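Local atomic coordinates of cytochrome P450 CYP260B1 (Sorangium cellulosum, PDB entry 5HIW), a protein that belongs to the cytochrome P450 superfamily, whose members are mostly helical haem proteins, and holds protoporphyrin IX containing iron. Residues A[259-262]-A[263-267]. Numbering follows the deposited sequence.
Sequences SLLP and QAIEE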
ATOM      1  N   SER A 259     -17.281  16.261  -3.012  1.00 32.38           N
ATOM      2  CA  SER A 259     -16.571  15.815  -4.223  1.00 32.04           C
ATOM      3  C   SER A 259     -15.086  16.229  -4.241  1.00 27.35           C
ATOM      4  O   SER A 259     -14.328  15.898  -5.210  1.00 23.87           O
ATOM      5  CB  SER A 259     -17.249  16.429  -5.425  1.00 32.99           C
ATOM      6  OG  SER A 259     -17.078  17.806  -5.356  1.00 29.71           O
ATOM      7  N   LEU A 260     -14.673  16.910  -3.179  1.00 25.01           N
ATOM      8  CA  LEU A 260     -13.279  17.184  -2.915  1.00 28.56           C
ATOM      9  C   LEU A 260     -12.499  16.004  -2.284  1.00 23.03           C
ATOM     10  O   LEU A 260     -11.334  16.101  -2.059  1.00 22.10           O
ATOM     11  CB  LEU A 260     -13.147  18.360  -1.970  1.00 29.77           C
ATOM     12  CG  LEU A 260     -13.632  19.718  -2.425  1.00 37.00           C
ATOM     13  CD1 LEU A 260     -13.651  20.619  -1.195  1.00 33.56           C
ATOM     14  CD2 LEU A 260     -12.733  20.310  -3.467  1.00 34.17           C
ATOM     15  N   LEU A 261     -13.202  14.939  -1.926  1.00 26.67           N
ATOM     16  CA  LEU A 261     -12.558  13.851  -1.230  1.00 24.07           C
ATOM     17  C   LEU A 261     -11.389  13.211  -2.054  1.00 19.84           C
ATOM     18  O   LEU A 261     -10.305  13.004  -1.512  1.00 21.08           O
ATOM     19  CB  LEU A 261     -13.574  12.803  -0.689  1.00 21.99           C
ATOM     20  CG  LEU A 261     -12.924  11.700   0.153  1.00 22.24           C
ATOM     21  CD1 LEU A 261     -12.189  12.186   1.406  1.00 20.81           C
ATOM     22  CD2 LEU A 261     -13.954  10.688   0.563  1.00 23.39           C
ATOM     23  N   PRO A 262     -11.582  12.951  -3.345  1.00 20.02           N
ATOM     24  CA  PRO A 262     -10.468  12.364  -4.126  1.00 18.66           C
ATOM     25  C   PRO A 262      -9.211  13.192  -4.121  1.00 18.68           C
ATOM     26  O   PRO A 262      -8.075  12.620  -3.952  1.00 18.62           O
ATOM     27  CB  PRO A 262     -11.068  12.177  -5.529  1.00 20.81           C
ATOM     28  CG  PRO A 262     -12.575  12.103  -5.306  1.00 20.29           C
ATOM     29  CD  PRO A 262     -12.847  13.014  -4.145  1.00 21.50           C
ATOM     30  N   GLN A 263      -9.349  14.515  -4.261  1.00 18.51           N
ATOM     31  CA  GLN A 263      -8.113  15.283  -4.238  1.00 19.99           C
ATOM     32  C   GLN A 263      -7.545  15.424  -2.800  1.00 17.36           C
ATOM     33  O   GLN A 263      -6.326  15.589  -2.618  1.00 17.20           O
ATOM     34  CB  GLN A 263      -8.371  16.652  -4.905  1.00 22.92           C
ATOM     35  CG  GLN A 263      -9.167  17.582  -4.017  1.00 28.26           C
ATOM     36  CD  GLN A 263      -9.683  18.791  -4.786  1.00 30.30           C
ATOM     37  OE1 GLN A 263     -10.349  18.602  -5.769  1.00 29.83           O
ATOM     38  NE2 GLN A 263      -9.341  20.002  -4.362  1.00 28.53           N
ATOM     39  N   ALA A 264      -8.408  15.375  -1.783  1.00 18.33           N
ATOM     40  CA  ALA A 264      -8.000  15.272  -0.396  1.00 18.44           C
ATOM     41  C   ALA A 264      -7.202  14.006  -0.173  1.00 17.63           C
ATOM     42  O   ALA A 264      -6.188  14.027   0.557  1.00 18.48           O
ATOM     43  CB  ALA A 264      -9.171  15.363   0.573  1.00 21.54           C
ATOM     44  N   ILE A 265      -7.627  12.898  -0.774  1.00 17.50           N
ATOM     45  CA  ILE A 265      -6.880  11.690  -0.682  1.00 16.04           C
ATOM     46  C   ILE A 265      -5.492  11.814  -1.282  1.00 15.87           C
ATOM     47  O   ILE A 265      -4.494  11.308  -0.725  1.00 15.73           O
ATOM     48  CB  ILE A 265      -7.735  10.463  -1.239  1.00 15.49           C
ATOM     49  CG1 ILE A 265      -8.954  10.209  -0.314  1.00 18.00           C
ATOM     50  CG2 ILE A 265      -6.844   9.233  -1.415  1.00 18.10           C
ATOM     51  CD1 ILE A 265      -9.957   9.208  -0.920  1.00 18.46           C
ATOM     52  N   GLU A 266      -5.380  12.453  -2.454  1.00 16.32           N
ATOM     53  CA  GLU A 266      -4.109  12.630  -3.107  1.00 15.52           C
ATOM     54  C   GLU A 266      -3.202  13.449  -2.186  1.00 16.20           C
ATOM     55  O   GLU A 266      -2.057  13.085  -1.940  1.00 17.59           O
ATOM     56  CB  GLU A 266      -4.253  13.329  -4.469  1.00 17.61           C
ATOM     57  CG  GLU A 266      -4.980  12.473  -5.559  1.00 20.47           C
ATOM     58  CD  GLU A 266      -4.272  11.112  -5.703  1.00 21.76           C
ATOM     59  OE1 GLU A 266      -3.141  11.059  -6.260  1.00 21.79           O
ATOM     60  OE2 GLU A 266      -4.826  10.093  -5.210  1.00 21.38           O
ATOM     61  N   GLU A 267      -3.750  14.470  -1.587  1.00 16.75           N
ATOM     62  CA  GLU A 267      -2.915  15.279  -0.641  1.00 17.61           C
ATOM     63  C   GLU A 267      -2.502  14.504   0.630  1.00 17.42           C
ATOM     64  O   GLU A 267      -1.364  14.608   1.041  1.00 17.55           O
ATOM     65  CB  GLU A 267      -3.644  16.556  -0.297  1.00 18.25           C
ATOM     66  CG  GLU A 267      -2.983  17.489   0.692  1.00 19.52           C
ATOM     67  CD  GLU A 267      -1.639  18.053   0.274  1.00 17.12           C
ATOM     68  OE1 GLU A 267      -1.012  17.629  -0.669  1.00 18.29           O
ATOM     69  OE2 GLU A 267      -1.151  18.975   0.986  1.00 20.97           O
TER
HETATM   70  O   HOH W   1     -11.590  15.905  -5.598  1.00 24.69           O
HETATM   71  O   HOH W   2      -7.642  10.080  -4.960  1.00 22.69           O
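The side-chain amide of Gln263 has Leu260 over one face. Methyl CD2 of Leu260 sits above the amide plane, 3.5 Å from NE2 of Gln263. At the ends of the amide the partners are polar: water 1 donates to OE1, and NE2 bonds to the backbone oxygen of Ile321. The two side chains run alongside each other because CG of Gln263 is wedged between its own N and carbonyl carbon (chi1 74°), which turns the extended chain back toward the helix start. There CG also lies 3.3 Å from Leu260 O. Water 1 links this first turn: it donates to Ser259 O at 2.8 Å and accepts from Gln263 N at 3.0 Å.

The carboxylate of Glu266 is held at both oxygens. OE2 takes a bond from water 2, which also donates to Pro262 O, and OE1 forms a salt bridge with Arg345. Pro262 O therefore has two donors, the water at 2.8 Å and Glu266 N at 3.1 Å, the latter tilted 24° from the carbonyl plane. The i to i+4 bonds from Ala264 N to Leu260 O and from Ile265 N to Leu261 O are straighter at the carbonyl.

On the buried side, Leu261 CG meets Ile265 CD1 at 4.0 Å, one helical turn on. Both residues pack against helix 341-358, and Ile265 also reaches helix 232-245.

This is the start of the P450 K helix. Glu267 and Arg270 fit its ExxR motif, and Glu267 salt-bridges Arg270 and Arg323, as in the family's Glu-Arg-Arg triad. The chemistry implies a first turn tied by water as well as by backbone bonds. The salt bridge to Arg345 and the bond from water 2 would tend to favour a charged Glu266.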